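Protein A52 (Vaccinia virus, PDB 2VVW) acts as a Bcl-2-like immunomodulator that associates with host IRAK2 to inhibit NF-kappa-B signalling and with TRAF6 to activate p38. Local coordinates at residues A[46-51]-A[143-148]; A[76-81]-A[122-127]; A[98-103]-A[139-144]. All blocks are in the same frame, centred on the assembly; numbering follows the deposited sequence. Where two conformers were deposited one is given.

Interaction 1: residues A[46-51]-A[143-148]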
loop_
_atom_site.group_PDB
_atom_site.type_symbol
_atom_site.label_atom_id
_atom_site.label_comp_id
_atom_site.label_asym_id
_atom_site.label_seq_id
_atom_site.Cartn_x
_atom_site.Cartn_y
_atom_site.Cartn_z
ATOM N N ASN A 46 -7.766 10.743 -10.634
ATOM C CA ASN A 46 -8.449 10.816 -11.935
ATOM C C ASN A 46 -7.638 11.592 -13.005
ATOM O O ASN A 46 -7.692 11.256 -14.194
ATOM C CB ASN A 46 -9.879 11.357 -11.794
ATOM C CG ASN A 46 -10.885 10.283 -11.360
ATOM O OD1 ASN A 46 -10.686 9.079 -11.576
ATOM N ND2 ASN A 46 -11.976 10.723 -10.752
ATOM N N GLU A 47 -6.867 12.595 -12.591
ATOM C CA GLU A 47 -5.957 13.283 -13.520
ATOM C C GLU A 47 -4.774 12.404 -13.911
ATOM O O GLU A 47 -4.381 12.362 -15.091
ATOM C CB GLU A 47 -5.430 14.599 -12.932
ATOM C CG GLU A 47 -6.460 15.697 -12.876
ATOM C CD GLU A 47 -7.054 16.026 -14.243
ATOM O OE1 GLU A 47 -6.279 16.157 -15.211
ATOM O OE2 GLU A 47 -8.293 16.155 -14.343
ATOM N N ILE A 48 -4.210 11.708 -12.930
ATOM C CA ILE A 48 -3.074 10.842 -13.186
ATOM C C ILE A 48 -3.497 9.721 -14.142
ATOM O O ILE A 48 -2.738 9.337 -15.029
ATOM C CB ILE A 48 -2.455 10.285 -11.901
ATOM C CG1 ILE A 48 -1.888 11.430 -11.044
ATOM C CG2 ILE A 48 -1.325 9.297 -12.241
ATOM C CD1 ILE A 48 -1.476 11.014 -9.693
ATOM N N LYS A 49 -4.728 9.238 -13.983
ATOM C CA LYS A 49 -5.286 8.202 -14.851
ATOM C C LYS A 49 -5.325 8.628 -16.327
ATOM O O LYS A 49 -5.188 7.800 -17.231
ATOM C CB LYS A 49 -6.677 7.815 -14.348
ATOM C CG LYS A 49 -7.331 6.705 -15.150
ATOM C CD LYS A 49 -8.390 5.918 -14.361
ATOM C CE LYS A 49 -9.688 6.663 -14.190
ATOM N NZ LYS A 49 -10.851 5.713 -14.093
ATOM N N LYS A 50 -5.483 9.925 -16.575
ATOM C CA LYS A 50 -5.444 10.437 -17.934
ATOM C C LYS A 50 -4.078 10.225 -18.607
ATOM O O LYS A 50 -3.999 10.255 -19.829
ATOM C CB LYS A 50 -5.867 11.912 -17.972
ATOM C CG LYS A 50 -7.291 12.140 -17.526
ATOM C CD LYS A 50 -7.677 13.598 -17.635
ATOM C CE LYS A 50 -9.060 13.845 -17.047
ATOM N NZ LYS A 50 -9.426 15.283 -17.113
ATOM N N PHE A 51 -3.014 10.011 -17.826
ATOM C CA PHE A 51 -1.686 9.726 -18.372
ATOM C C PHE A 51 -1.624 8.446 -19.210
ATOM O O PHE A 51 -0.657 8.240 -19.943
ATOM C CB PHE A 51 -0.616 9.612 -17.273
ATOM C CG PHE A 51 -0.355 10.888 -16.492
ATOM C CD1 PHE A 51 -1.014 12.078 -16.763
ATOM C CD2 PHE A 51 0.586 10.874 -15.472
ATOM C CE1 PHE A 51 -0.740 13.225 -16.033
ATOM C CE2 PHE A 51 0.879 12.027 -14.741
ATOM C CZ PHE A 51 0.215 13.204 -15.026
ATOM N N SER A 143 3.349 20.560 -11.014
ATOM C CA SER A 143 2.854 21.817 -11.561
ATOM C C SER A 143 1.805 21.621 -12.632
ATOM O O SER A 143 0.810 22.325 -12.653
ATOM C CB SER A 143 3.999 22.646 -12.123
ATOM O OG SER A 143 4.827 23.084 -11.071
ATOM N N ILE A 144 2.040 20.663 -13.524
ATOM C CA ILE A 144 1.103 20.372 -14.598
ATOM C C ILE A 144 -0.210 19.873 -14.017
ATOM O O ILE A 144 -1.273 20.347 -14.423
ATOM C CB ILE A 144 1.707 19.375 -15.625
ATOM C CG1 ILE A 144 2.757 20.094 -16.480
ATOM C CG2 ILE A 144 0.619 18.753 -16.538
ATOM C CD1 ILE A 144 3.525 19.187 -17.437
ATOM N N LEU A 145 -0.130 18.957 -13.045
ATOM C CA LEU A 145 -1.325 18.383 -12.423
ATOM C C LEU A 145 -2.123 19.450 -11.697
ATOM O O LEU A 145 -3.343 19.512 -11.814
ATOM C CB LEU A 145 -0.951 17.250 -11.461
ATOM C CG LEU A 145 -0.641 15.901 -12.109
ATOM C CD1 LEU A 145 0.077 14.959 -11.135
ATOM C CD2 LEU A 145 -1.932 15.254 -12.626
ATOM N N GLN A 146 -1.417 20.307 -10.964
ATOM C CA GLN A 146 -2.046 21.418 -10.270
ATOM C C GLN A 146 -2.814 22.309 -11.237
ATOM O O GLN A 146 -3.960 22.675 -10.958
ATOM C CB GLN A 146 -1.003 22.233 -9.513
ATOM C CG GLN A 146 -0.451 21.545 -8.270
ATOM C CD GLN A 146 0.681 22.334 -7.612
ATOM O OE1 GLN A 146 1.505 22.936 -8.291
ATOM N NE2 GLN A 146 0.713 22.336 -6.288
ATOM N N ASN A 147 -2.187 22.655 -12.362
ATOM C CA ASN A 147 -2.855 23.433 -13.409
ATOM C C ASN A 147 -4.122 22.756 -13.902
ATOM O O ASN A 147 -5.155 23.401 -14.062
ATOM C CB ASN A 147 -1.938 23.647 -14.624
ATOM C CG ASN A 147 -0.842 24.646 -14.362
ATOM O OD1 ASN A 147 -1.005 25.572 -13.572
ATOM N ND2 ASN A 147 0.292 24.462 -15.029
ATOM N N ARG A 148 -4.022 21.458 -14.168
ATOM C CA ARG A 148 -5.150 20.706 -14.715
ATOM C C ARG A 148 -6.302 20.624 -13.725
ATOM O O ARG A 148 -7.470 20.649 -14.126
ATOM C CB ARG A 148 -4.706 19.311 -15.143
ATOM C CG ARG A 148 -3.847 19.341 -16.403
ATOM C CD ARG A 148 -3.417 17.960 -16.860
ATOM N NE ARG A 148 -2.510 18.041 -18.015
ATOM C CZ ARG A 148 -1.981 16.996 -18.655
ATOM N NH1 ARG A 148 -2.263 15.756 -18.293
ATOM N NH2 ARG A 148 -1.159 17.200 -19.674
HETATM O O HOH W 1 -4.157 14.800 -16.227
#
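Segment 46-51, on helix 43-49, packs against 143-148 of helix 135-153, with the backbones closest at E47 and L145, whose CA atoms are 7.0 Å apart. L145 carries the apolar part. Its CD2 methyl sits 3.6 Å from E47 CB and meets the tip of the phenylalanine ring, at 3.8 Å from F51 CZ, while CD1 turns to I48 CG1. I48 and L145 cross at about a right angle. The F51 ring lies back over its own chain, I48 CA above the centre of one face, and its edge meets R148: NH1 stands 3.7 Å from F51 CE1 near the ring plane, the guanidinium turned 82° from the ring. R148 runs extended past the bent E47 chain without a salt bridge, E47 OE1 lying against its aliphatic part, 3.5 Å from R148 CB. A water joins them, donating to E47 O and OE1 (2.7 Å) and accepting from R148 NH1 in the guanidinium plane. E47 OE2 takes a salt bridge from K50 NZ at 3.1 Å. I48 also packs on I24 and Y28 of helix 21-35. Water and K50 NZ thus satisfy the buried E47 carboxylate, R148 forming the outer edge, within the all-helical Bcl-2-like fold.

Interaction 2: residues A[76-81]-A[122-127]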
loop_
_atom_site.group_PDB
_atom_site.type_symbol
_atom_site.label_atom_id
_atom_site.label_comp_id
_atom_site.label_asym_id
_atom_site.label_seq_id
_atom_site.Cartn_x
_atom_site.Cartn_y
_atom_site.Cartn_z
ATOM N N GLY A 76 8.886 -11.283 -16.121
ATOM C CA GLY A 76 8.145 -10.117 -16.605
ATOM C C GLY A 76 8.496 -8.781 -15.982
ATOM O O GLY A 76 8.547 -7.763 -16.681
ATOM N N ALA A 77 8.710 -8.767 -14.668
ATOM C CA ALA A 77 9.063 -7.535 -13.965
ATOM C C ALA A 77 10.441 -7.060 -14.393
ATOM O O ALA A 77 10.642 -5.887 -14.670
ATOM C CB ALA A 77 8.986 -7.732 -12.434
ATOM N N ASP A 78 11.396 -7.972 -14.456
ATOM C CA ASP A 78 12.736 -7.638 -14.937
ATOM C C ASP A 78 12.761 -7.189 -16.403
ATOM O O ASP A 78 13.535 -6.294 -16.772
ATOM C CB ASP A 78 13.660 -8.833 -14.750
ATOM C CG ASP A 78 13.990 -9.093 -13.293
ATOM O OD1 ASP A 78 14.029 -8.126 -12.497
ATOM O OD2 ASP A 78 14.204 -10.273 -12.952
ATOM N N ASN A 79 11.948 -7.836 -17.239
ATOM C CA ASN A 79 11.747 -7.408 -18.644
ATOM C C ASN A 79 11.176 -5.980 -18.740
ATOM O O ASN A 79 11.575 -5.184 -19.595
ATOM C CB ASN A 79 10.803 -8.381 -19.378
ATOM C CG ASN A 79 11.402 -9.760 -19.570
ATOM O OD1 ASN A 79 12.596 -9.976 -19.342
ATOM N ND2 ASN A 79 10.570 -10.709 -19.997
ATOM N N PHE A 80 10.230 -5.658 -17.857
ATOM C CA PHE A 80 9.694 -4.309 -17.781
ATOM C C PHE A 80 10.774 -3.277 -17.433
ATOM O O PHE A 80 10.865 -2.235 -18.066
ATOM C CB PHE A 80 8.584 -4.253 -16.750
ATOM C CG PHE A 80 8.036 -2.870 -16.517
ATOM C CD1 PHE A 80 7.379 -2.197 -17.521
ATOM C CD2 PHE A 80 8.182 -2.252 -15.284
ATOM C CE1 PHE A 80 6.862 -0.919 -17.297
ATOM C CE2 PHE A 80 7.676 -0.982 -15.065
ATOM C CZ PHE A 80 7.012 -0.328 -16.066
ATOM N N ILE A 81 11.582 -3.577 -16.421
ATOM C CA ILE A 81 12.660 -2.661 -16.009
ATOM C C ILE A 81 13.678 -2.492 -17.160
ATOM O O ILE A 81 14.144 -1.366 -17.437
ATOM C CB ILE A 81 13.334 -3.148 -14.702
ATOM C CG1 ILE A 81 12.355 -3.068 -13.503
ATOM C CG2 ILE A 81 14.615 -2.361 -14.379
ATOM C CD1 ILE A 81 11.897 -1.630 -13.127
ATOM N N TRP A 122 3.585 -4.544 -8.359
ATOM C CA TRP A 122 3.346 -3.102 -8.356
ATOM C C TRP A 122 4.569 -2.363 -7.841
ATOM O O TRP A 122 4.847 -1.262 -8.274
ATOM C CB TRP A 122 2.092 -2.734 -7.536
ATOM C CG TRP A 122 2.249 -2.800 -6.047
ATOM C CD1 TRP A 122 2.063 -3.899 -5.248
ATOM C CD2 TRP A 122 2.599 -1.731 -5.173
ATOM N NE1 TRP A 122 2.284 -3.581 -3.935
ATOM C CE2 TRP A 122 2.615 -2.257 -3.853
ATOM C CE3 TRP A 122 2.921 -0.386 -5.366
ATOM C CZ2 TRP A 122 2.954 -1.485 -2.742
ATOM C CZ3 TRP A 122 3.259 0.381 -4.256
ATOM C CH2 TRP A 122 3.266 -0.177 -2.958
ATOM N N LYS A 123 5.312 -2.976 -6.930
ATOM C CA LYS A 123 6.551 -2.352 -6.411
ATOM C C LYS A 123 7.546 -1.997 -7.519
ATOM O O LYS A 123 8.365 -1.070 -7.368
ATOM C CB LYS A 123 7.219 -3.281 -5.421
ATOM C CG LYS A 123 6.415 -3.576 -4.147
ATOM C CD LYS A 123 6.339 -2.392 -3.216
ATOM C CE LYS A 123 5.950 -2.831 -1.791
ATOM N NZ LYS A 123 6.853 -3.870 -1.185
ATOM N N TYR A 124 7.516 -2.744 -8.619
ATOM C CA TYR A 124 8.425 -2.468 -9.743
ATOM C C TYR A 124 8.097 -1.146 -10.454
ATOM O O TYR A 124 8.975 -0.549 -11.066
ATOM C CB TYR A 124 8.428 -3.629 -10.749
ATOM C CG TYR A 124 9.243 -4.789 -10.272
ATOM C CD1 TYR A 124 10.582 -4.897 -10.616
ATOM C CD2 TYR A 124 8.692 -5.762 -9.430
ATOM C CE1 TYR A 124 11.353 -5.955 -10.172
ATOM C CE2 TYR A 124 9.461 -6.824 -8.971
ATOM C CZ TYR A 124 10.789 -6.917 -9.349
ATOM O OH TYR A 124 11.569 -7.960 -8.903
ATOM N N CYS A 125 6.830 -0.718 -10.409
ATOM C CA CYS A 125 6.468 0.613 -10.896
ATOM C C CYS A 125 7.276 1.693 -10.186
ATOM O O CYS A 125 7.736 2.633 -10.818
ATOM C CB CYS A 125 4.988 0.878 -10.723
ATOM S SG CYS A 125 3.950 -0.326 -11.556
ATOM N N LEU A 126 7.470 1.550 -8.879
ATOM C CA LEU A 126 8.222 2.546 -8.119
ATOM C C LEU A 126 9.674 2.516 -8.522
ATOM O O LEU A 126 10.309 3.580 -8.640
ATOM C CB LEU A 126 8.119 2.331 -6.600
ATOM C CG LEU A 126 6.738 2.019 -6.012
ATOM C CD1 LEU A 126 6.814 1.739 -4.491
ATOM C CD2 LEU A 126 5.785 3.132 -6.330
ATOM N N ARG A 127 10.225 1.311 -8.703
ATOM C CA ARG A 127 11.630 1.190 -9.123
ATOM C C ARG A 127 11.800 1.877 -10.477
ATOM O O ARG A 127 12.750 2.591 -10.695
ATOM C CB ARG A 127 12.064 -0.285 -9.200
ATOM C CG ARG A 127 13.569 -0.492 -9.345
ATOM C CD ARG A 127 13.974 -1.967 -9.449
ATOM N NE ARG A 127 13.464 -2.814 -8.369
ATOM C CZ ARG A 127 13.829 -4.086 -8.176
ATOM N NH1 ARG A 127 14.717 -4.667 -8.976
ATOM N NH2 ARG A 127 13.310 -4.788 -7.173
#
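Y124 has CG anti to its carbonyl carbon (chi1 -77°) and its ring turned square to the side chain, which presents one flat face to helix 76-90. A77 CB fills that face: it stands 3.4 Å from the ring centroid and 3° off the normal, a CH-pi contact with all six ring carbons about equally far. I81 approaches the same ring at its edge, CG1 lying 3.9 Å from Y124 CD1, and its CD1 goes on to within 3.7 Å of Y124 O. The ring edge of F80 faces that carbonyl too, more loosely. The two helices run nearly parallel, their short axes 10.3 Å apart at 21°, as neighbours in the Bcl-2-like helical bundle. R127 has CG anti to the backbone N and a bend at chi3, which bring its guanidinium back against the Y124 rim, with Y124 CE1 3.6 Å above the guanidinium plane. D78 OD1 is 5.0 Å from R127 NH1, so the opposite charges may attract weakly without touching. F80 reaches inward to C106 and V109 of helix 96-115, whereas R127 packs on I5 of the second subunit and K123 forms salt bridges to D8 and E27 of that subunit.

Interaction 3: residues A[98-103]-A[139-144]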
loop_
_atom_site.group_PDB
_atom_site.type_symbol
_atom_site.label_atom_id
_atom_site.label_comp_id
_atom_site.label_asym_id
_atom_site.label_seq_id
_atom_site.Cartn_x
_atom_site.Cartn_y
_atom_site.Cartn_z
ATOM N N ASP A 98 7.585 12.960 -21.576
ATOM C CA ASP A 98 8.113 11.586 -21.561
ATOM C C ASP A 98 7.862 10.923 -20.201
ATOM O O ASP A 98 7.436 9.767 -20.119
ATOM C CB ASP A 98 9.615 11.568 -21.863
ATOM C CG ASP A 98 9.936 12.045 -23.261
ATOM O OD1 ASP A 98 9.241 11.620 -24.213
ATOM O OD2 ASP A 98 10.893 12.831 -23.399
ATOM N N CYS A 99 8.134 11.656 -19.127
ATOM C CA CYS A 99 7.898 11.138 -17.794
ATOM C C CYS A 99 6.405 10.915 -17.504
ATOM O O CYS A 99 6.051 9.966 -16.836
ATOM C CB CYS A 99 8.480 12.067 -16.760
ATOM S SG CYS A 99 10.234 12.334 -16.922
ATOM N N ILE A 100 5.542 11.805 -17.972
ATOM C CA ILE A 100 4.101 11.605 -17.850
ATOM C C ILE A 100 3.665 10.321 -18.579
ATOM O O ILE A 100 2.919 9.501 -18.037
ATOM C CB ILE A 100 3.333 12.827 -18.392
ATOM C CG1 ILE A 100 3.486 14.009 -17.413
ATOM C CG2 ILE A 100 1.871 12.486 -18.643
ATOM C CD1 ILE A 100 3.033 15.377 -17.961
ATOM N N SER A 101 4.125 10.136 -19.811
ATOM C CA SER A 101 3.767 8.923 -20.575
ATOM C C SER A 101 4.253 7.673 -19.841
ATOM O O SER A 101 3.592 6.638 -19.812
ATOM C CB SER A 101 4.384 8.938 -21.978
ATOM O OG SER A 101 3.855 9.964 -22.801
ATOM N N MET A 102 5.433 7.777 -19.255
ATOM C CA MET A 102 6.014 6.670 -18.533
ATOM C C MET A 102 5.189 6.306 -17.296
ATOM O O MET A 102 5.039 5.125 -16.980
ATOM C CB MET A 102 7.453 7.008 -18.185
ATOM C CG MET A 102 8.189 5.896 -17.537
ATOM S SD MET A 102 8.096 6.108 -15.756
ATOM C CE MET A 102 8.788 4.519 -15.256
ATOM N N ILE A 103 4.616 7.303 -16.619
ATOM C CA ILE A 103 3.749 7.035 -15.476
ATOM C C ILE A 103 2.513 6.284 -15.970
ATOM O O ILE A 103 2.103 5.286 -15.379
ATOM C CB ILE A 103 3.349 8.328 -14.735
ATOM C CG1 ILE A 103 4.516 8.856 -13.897
ATOM C CG2 ILE A 103 2.160 8.101 -13.819
ATOM C CD1 ILE A 103 4.332 10.336 -13.459
ATOM N N ASP A 139 8.748 17.642 -9.819
ATOM C CA ASP A 139 8.277 19.026 -9.632
ATOM C C ASP A 139 7.462 19.538 -10.824
ATOM O O ASP A 139 6.438 20.201 -10.652
ATOM C CB ASP A 139 9.453 19.988 -9.422
ATOM C CG ASP A 139 10.103 19.855 -8.056
ATOM O OD1 ASP A 139 9.430 19.420 -7.104
ATOM O OD2 ASP A 139 11.302 20.217 -7.926
ATOM N N LYS A 140 7.938 19.274 -12.031
ATOM C CA LYS A 140 7.252 19.747 -13.240
ATOM C C LYS A 140 5.922 19.032 -13.438
ATOM O O LYS A 140 4.916 19.656 -13.817
ATOM C CB LYS A 140 8.146 19.570 -14.472
ATOM C CG LYS A 140 9.389 20.474 -14.433
ATOM C CD LYS A 140 10.297 20.283 -15.647
ATOM C CE LYS A 140 10.030 21.345 -16.712
ATOM N NZ LYS A 140 10.476 22.719 -16.285
ATOM N N ILE A 141 5.911 17.730 -13.157
ATOM C CA ILE A 141 4.678 16.946 -13.260
ATOM C C ILE A 141 3.619 17.492 -12.294
ATOM O O ILE A 141 2.438 17.629 -12.651
ATOM C CB ILE A 141 4.925 15.454 -12.963
ATOM C CG1 ILE A 141 5.747 14.791 -14.089
ATOM C CG2 ILE A 141 3.599 14.708 -12.824
ATOM C CD1 ILE A 141 6.476 13.503 -13.666
ATOM N N LYS A 142 4.060 17.793 -11.071
ATOM C CA LYS A 142 3.195 18.347 -10.020
ATOM C C LYS A 142 2.539 19.654 -10.469
ATOM O O LYS A 142 1.328 19.819 -10.346
ATOM C CB LYS A 142 4.005 18.573 -8.739
ATOM C CG LYS A 142 3.157 18.807 -7.503
ATOM C CD LYS A 142 4.015 19.234 -6.323
ATOM C CE LYS A 142 3.188 19.339 -5.062
ATOM N NZ LYS A 142 4.036 19.593 -3.887
ATOM N N SER A 143 3.349 20.560 -11.014
ATOM C CA SER A 143 2.854 21.817 -11.561
ATOM C C SER A 143 1.805 21.621 -12.632
ATOM O O SER A 143 0.810 22.325 -12.653
ATOM C CB SER A 143 3.999 22.646 -12.123
ATOM O OG SER A 143 4.827 23.084 -11.071
ATOM N N ILE A 144 2.040 20.663 -13.524
ATOM C CA ILE A 144 1.103 20.372 -14.598
ATOM C C ILE A 144 -0.210 19.873 -14.017
ATOM O O ILE A 144 -1.273 20.347 -14.423
ATOM C CB ILE A 144 1.707 19.375 -15.625
ATOM C CG1 ILE A 144 2.757 20.094 -16.480
ATOM C CG2 ILE A 144 0.619 18.753 -16.538
ATOM C CD1 ILE A 144 3.525 19.187 -17.437
#
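Two long helices of the Bcl-2-like bundle, 96-115 and 135-153, meet here in a steep crossing. Their short axes come within 10.6 Å at a signed angle of -80°, so the contact is confined to a small patch, centred on I100 and I141, whose CA atoms are 7.1 Å apart. I141 is the central side chain. Its CG1 is anti to the carbonyl carbon (chi1 -70°) and its CB points at the other helix, so the chain is carried forward and CD1 ends between two residues one turn apart. That methyl meets I103 CD1 at 3.8 Å, tip to tip, and C99 CB at 4.0 Å. Lower on the same side chain, I141 CG1 lies 4.1 Å from I100 CG1, the two side chains running antiparallel to each other as they pass. I100 does not aim its CB straight across, yet with chi2 at 167° its end extends far enough for CD1 to touch I144 CD1 at 3.9 Å, the two chains crossing obliquely. I144 thus adds a second apolar point one turn beyond I141 on helix 135-153. No hydrogen bond spans the two segments: methyl and methylene groups do all the touching, in a largely buried place. Around the patch, I133 of the loop between helices 123-132 and 135-153 packs on C99, I103 and I141, and V96 at the start of helix 96-115 packs on I141 and I144. On the flank of helix 96-115, M102 and I103 rest on I129 of helix 123-132, while I100 and I103 also touch F51.

Interactions 1 and 3 are buried, lie on the same side of the chain's centre with their own centres 8 Å apart, and both use helix 135-153. F51 joins them through its CD1, 3.5 Å from I100 CG2. Interaction 2 lies on the opposite side, its centre 23 Å from that of interaction 1 and 19 Å from that of interaction 3, and is only partly buried. Chemistry follows place: interaction 3 is purely aliphatic, interaction 1 adds a water and a buried carboxylate beside its apolar part, and interaction 2 rests on a methyl over an aromatic face, beside residues that reach the second subunit. Helix 96-115 adjoins interaction 2 and contributes directly to interaction 3.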